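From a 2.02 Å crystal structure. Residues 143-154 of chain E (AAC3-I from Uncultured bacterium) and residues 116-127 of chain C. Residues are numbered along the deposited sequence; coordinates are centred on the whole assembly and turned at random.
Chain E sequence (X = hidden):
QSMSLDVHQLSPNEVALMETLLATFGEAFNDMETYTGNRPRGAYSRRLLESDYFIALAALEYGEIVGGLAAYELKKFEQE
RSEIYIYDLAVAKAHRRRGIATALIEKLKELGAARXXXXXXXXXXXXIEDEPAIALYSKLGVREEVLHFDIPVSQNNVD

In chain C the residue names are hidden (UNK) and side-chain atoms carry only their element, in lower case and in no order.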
# COMPACT_ATOMS: atom_id res chain seq x y z
N ARG E 143 -2.10 -8.98 15.56
CA ARG E 143 -2.12 -9.70 14.29
C ARG E 143 -3.50 -9.99 13.72
O ARG E 143 -4.48 -10.12 14.45
CB ARG E 143 -1.36 -11.02 14.47
CG ARG E 143 -1.10 -11.80 13.20
CD ARG E 143 -0.63 -13.20 13.53
NE ARG E 143 0.37 -13.19 14.60
CZ ARG E 143 0.90 -14.28 15.14
NH1 ARG E 143 1.80 -14.18 16.11
NH2 ARG E 143 0.53 -15.48 14.70
N GLU E 144 -3.56 -10.09 12.40
CA GLU E 144 -4.74 -10.58 11.70
C GLU E 144 -4.29 -11.37 10.48
O GLU E 144 -3.43 -10.92 9.73
CB GLU E 144 -5.64 -9.41 11.27
CG GLU E 144 -7.13 -9.67 11.49
CD GLU E 144 -8.01 -8.80 10.61
OE1 GLU E 144 -7.74 -8.72 9.39
OE2 GLU E 144 -8.98 -8.20 11.13
N GLU E 145 -4.84 -12.57 10.29
CA GLU E 145 -4.45 -13.38 9.14
C GLU E 145 -5.31 -13.06 7.93
O GLU E 145 -6.54 -13.17 7.98
CB GLU E 145 -4.54 -14.87 9.46
CG GLU E 145 -3.49 -15.70 8.74
CD GLU E 145 -3.90 -17.15 8.55
OE1 GLU E 145 -5.08 -17.47 8.80
OE2 GLU E 145 -3.05 -17.96 8.15
N VAL E 146 -4.67 -12.63 6.85
CA VAL E 146 -5.37 -12.24 5.64
C VAL E 146 -4.89 -13.04 4.43
O VAL E 146 -3.92 -13.79 4.50
CB VAL E 146 -5.19 -10.74 5.34
CG1 VAL E 146 -5.60 -9.90 6.54
CG2 VAL E 146 -3.75 -10.44 4.95
N LEU E 147 -5.59 -12.85 3.31
CA LEU E 147 -5.20 -13.46 2.04
C LEU E 147 -4.61 -12.42 1.10
O LEU E 147 -5.16 -11.33 0.94
CB LEU E 147 -6.40 -14.14 1.39
CG LEU E 147 -6.86 -15.44 2.03
CD1 LEU E 147 -7.99 -16.06 1.22
CD2 LEU E 147 -5.69 -16.40 2.13
N HIS E 148 -3.52 -12.75 0.46
CA HIS E 148 -2.87 -11.86 -0.46
C HIS E 148 -3.01 -12.38 -1.88
O HIS E 148 -2.79 -13.53 -2.11
CB HIS E 148 -1.41 -11.74 -0.10
CG HIS E 148 -0.67 -10.72 -0.89
ND1 HIS E 148 0.11 -11.04 -1.96
CD2 HIS E 148 -0.57 -9.39 -0.74
CE1 HIS E 148 0.65 -9.95 -2.45
NE2 HIS E 148 0.26 -8.93 -1.72
N PHE E 149 -3.39 -11.54 -2.81
CA PHE E 149 -3.58 -11.95 -4.20
C PHE E 149 -2.75 -11.10 -5.17
O PHE E 149 -2.78 -9.87 -5.12
CB PHE E 149 -5.06 -11.86 -4.59
CG PHE E 149 -5.93 -12.87 -3.91
CD1 PHE E 149 -6.19 -14.09 -4.51
CD2 PHE E 149 -6.49 -12.61 -2.67
CE1 PHE E 149 -6.99 -15.03 -3.90
CE2 PHE E 149 -7.29 -13.55 -2.05
CZ PHE E 149 -7.54 -14.75 -2.66
N ASP E 150 -2.00 -11.77 -6.04
CA ASP E 150 -1.24 -11.07 -7.07
C ASP E 150 -1.91 -11.24 -8.43
O ASP E 150 -1.91 -12.32 -9.00
CB ASP E 150 0.20 -11.58 -7.12
CG ASP E 150 0.97 -11.29 -5.84
OD1 ASP E 150 1.14 -10.09 -5.52
OD2 ASP E 150 1.40 -12.25 -5.17
N ILE E 151 -2.48 -10.15 -8.93
CA ILE E 151 -3.17 -10.17 -10.21
C ILE E 151 -2.31 -9.57 -11.33
O ILE E 151 -1.93 -8.40 -11.28
CB ILE E 151 -4.51 -9.40 -10.13
CG1 ILE E 151 -5.33 -9.89 -8.94
CG2 ILE E 151 -5.29 -9.56 -11.42
CD1 ILE E 151 -6.62 -9.11 -8.71
N PRO E 152 -1.99 -10.38 -12.34
CA PRO E 152 -1.17 -9.93 -13.47
C PRO E 152 -1.88 -8.86 -14.30
O PRO E 152 -3.08 -8.95 -14.54
CB PRO E 152 -0.96 -11.20 -14.29
CG PRO E 152 -2.13 -12.07 -13.94
CD PRO E 152 -2.41 -11.78 -12.49
N VAL E 153 -1.13 -7.84 -14.72
CA VAL E 153 -1.69 -6.77 -15.54
C VAL E 153 -1.80 -7.20 -17.00
O VAL E 153 -2.45 -6.51 -17.80
CB VAL E 153 -0.83 -5.50 -15.47
CG1 VAL E 153 -0.90 -4.88 -14.08
CG2 VAL E 153 0.60 -5.82 -15.85
N SER E 154 -1.18 -8.33 -17.33
CA SER E 154 -1.07 -8.84 -18.69
C SER E 154 -2.34 -8.69 -19.53
O SER E 154 -3.27 -9.48 -19.42
CB SER E 154 -0.67 -10.32 -18.65
OG SER E 154 -1.68 -11.11 -18.03
N UNK C 116 2.54 1.29 -16.91
CA UNK C 116 3.75 0.49 -16.91
C UNK C 116 3.85 -0.43 -15.71
O UNK C 116 4.87 -1.09 -15.52
N UNK C 117 2.80 -0.48 -14.90
CA UNK C 117 2.75 -1.37 -13.75
C UNK C 117 2.77 -2.82 -14.22
O UNK C 117 2.17 -3.16 -15.24
c UNK C 117 1.51 -1.10 -12.92
N UNK C 118 3.47 -3.68 -13.48
CA UNK C 118 3.64 -5.07 -13.90
C UNK C 118 2.71 -6.00 -13.13
O UNK C 118 2.56 -7.17 -13.50
o UNK C 118 6.65 -6.68 -8.42
c UNK C 118 5.93 -7.43 -10.56
c UNK C 118 6.26 -5.09 -10.14
c UNK C 118 5.51 -5.82 -12.32
c UNK C 118 6.28 -6.40 -9.71
c UNK C 118 5.88 -4.81 -11.44
c UNK C 118 5.10 -5.51 -13.74
c UNK C 118 5.55 -7.13 -11.86
N UNK C 119 2.09 -5.50 -12.07
CA UNK C 119 1.21 -6.34 -11.26
C UNK C 119 0.23 -5.51 -10.43
O UNK C 119 0.50 -4.37 -10.06
c UNK C 119 2.68 -6.49 -9.21
c UNK C 119 1.18 -8.41 -9.78
c UNK C 119 2.04 -7.27 -10.33
N UNK C 120 -0.93 -6.10 -10.17
CA UNK C 120 -1.90 -5.53 -9.25
C UNK C 120 -2.07 -6.49 -8.08
O UNK C 120 -2.21 -7.69 -8.28
c UNK C 120 -4.35 -4.11 -11.93
c UNK C 120 -4.29 -4.80 -8.94
c UNK C 120 -3.25 -5.29 -9.94
c UNK C 120 -3.09 -4.28 -11.08
N UNK C 121 -2.02 -5.97 -6.86
CA UNK C 121 -2.24 -6.85 -5.71
C UNK C 121 -3.27 -6.27 -4.75
O UNK C 121 -3.53 -5.06 -4.72
c UNK C 121 -0.46 -5.84 -2.90
c UNK C 121 0.95 -3.92 -4.29
c UNK C 121 0.10 -4.77 -2.22
c UNK C 121 0.80 -3.81 -2.92
c UNK C 121 -0.91 -7.15 -4.99
c UNK C 121 -0.32 -5.97 -4.27
c UNK C 121 0.40 -5.01 -4.96
N UNK C 122 -3.89 -7.16 -3.98
CA UNK C 122 -4.95 -6.78 -3.07
C UNK C 122 -5.03 -7.77 -1.92
O UNK C 122 -4.90 -8.98 -2.12
c UNK C 122 -7.44 -6.33 -2.83
c UNK C 122 -6.64 -8.00 -4.52
c UNK C 122 -6.32 -6.69 -3.80
N UNK C 123 -5.20 -7.25 -0.71
CA UNK C 123 -5.37 -8.10 0.46
C UNK C 123 -6.84 -8.46 0.63
O UNK C 123 -7.71 -7.60 0.55
c UNK C 123 -2.90 -6.60 3.08
c UNK C 123 -3.38 -7.09 1.72
n UNK C 123 -1.88 -5.76 3.08
o UNK C 123 -3.45 -6.98 4.11
c UNK C 123 -4.86 -7.41 1.73
N UNK C 124 -7.10 -9.74 0.84
CA UNK C 124 -8.46 -10.19 1.11
C UNK C 124 -8.59 -10.60 2.57
O UNK C 124 -7.82 -11.43 3.06
c UNK C 124 -8.84 -11.33 0.20
N UNK C 125 -9.56 -10.01 3.26
CA UNK C 125 -9.88 -10.41 4.62
C UNK C 125 -10.33 -11.88 4.56
O UNK C 125 -10.68 -12.37 3.48
c UNK C 125 -11.08 -9.61 6.71
o UNK C 125 -10.76 -10.68 7.26
c UNK C 125 -10.96 -9.50 5.20
o UNK C 125 -11.48 -8.61 7.34
N UNK C 126 -10.25 -12.60 5.67
CA UNK C 126 -10.58 -14.04 5.66
C UNK C 126 -11.91 -14.55 6.24
O UNK C 126 -12.31 -15.68 5.95
c UNK C 126 -8.32 -15.08 5.30
c UNK C 126 -9.45 -14.87 6.30
o UNK C 126 -8.94 -14.18 7.45
N UNK C 127 -12.58 -13.69 7.00
CA UNK C 127 -13.86 -13.98 7.63
C UNK C 127 -14.94 -14.39 6.63
O UNK C 127 -14.80 -14.27 5.41
c UNK C 127 -14.32 -12.79 8.45

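Position 116 has no side-chain atoms, and its phi of 91° would jam a CB against the preceding carbonyl O; it is Gly116(C). Position 117 carries one carbon and places its backbone O 3.1 Å from Val153(E) CG2: Ala117(C). At 118 a single carbon leads to a six-carbon ring bearing one oxygen, with CA-to-CB pointing away from chain E; this is Tyr118(C), its hydroxyl hydrogen-bonded elsewhere in the structure.

Position 119 has three carbons, one carrying the other two, which identifies Val119(C); its CG2 lies 3.5 Å from Ile151(E) O. Position 120 has four carbons, forked at the first with one arm two carbons long: Ile120(C). Its N donates to Ile151(E) O at 2.7 Å, and Ile151(E) N donates back to Ile120(C) O at 2.6 Å.

At 121 one carbon precedes a six-carbon ring with no oxygen, hence Phe121(C). Its CD1 lies 3.4 Å from His148(E) NE2; the rings are oblique, with centroids 5.5 Å apart and planes at 36°. Position 122 repeats the pattern of one carbon carrying two: Val122(C). Its N and O bond to Phe149(E) O and N, both at 3.1 Å, and its CG1 lies 4.2 Å from Phe149(E) CB.

Position 123 is a chain of three carbons, the third carrying one oxygen and one nitrogen. That is an amide, so Gln123(C), whose CG approaches the edge of the His148(E) ring, 4.4 Å from CD2. Position 124 has one carbon, 3.5 Å from Phe149(E) CE2 at the ring edge: Ala124(C). Its N donates to Leu147(E) O at 2.5 Å.

Position 125 has two carbons, the second bearing two oxygens: Asp125(C), poorly ordered, its OD1 4.2 Å from the like-charged Glu144(E) OE1. Position 126 has one carbon carrying an oxygen and a carbon, so Thr126(C); OG1 donates to Glu145(E) O at 2.7 Å, while CG2 packs 3.6 Å from Leu147(E) CG. Position 127, one carbon beyond reach of the chain E stretch, is Ala127(C).

The contact is an antiparallel sheet joining two copies of the protein, with strand directions 155° apart. Paired backbone bonds at Leu147(E), Phe149(E) and Ile151(E) fix the register. These three residues share one apolar face with Ile120(C), Val122(C) and Ala124(C), whereas the other face sets His148(E) and Asp150(E) across from Gln123(C) and Phe121(C). Beyond the paired bonds, Val153(E) extends the packing, its CG1 lying 3.8 Å from Ile120(C) CG1. Together the stretches bury 894 Å².

Chain C 116-127: GAYVIFVQADTA
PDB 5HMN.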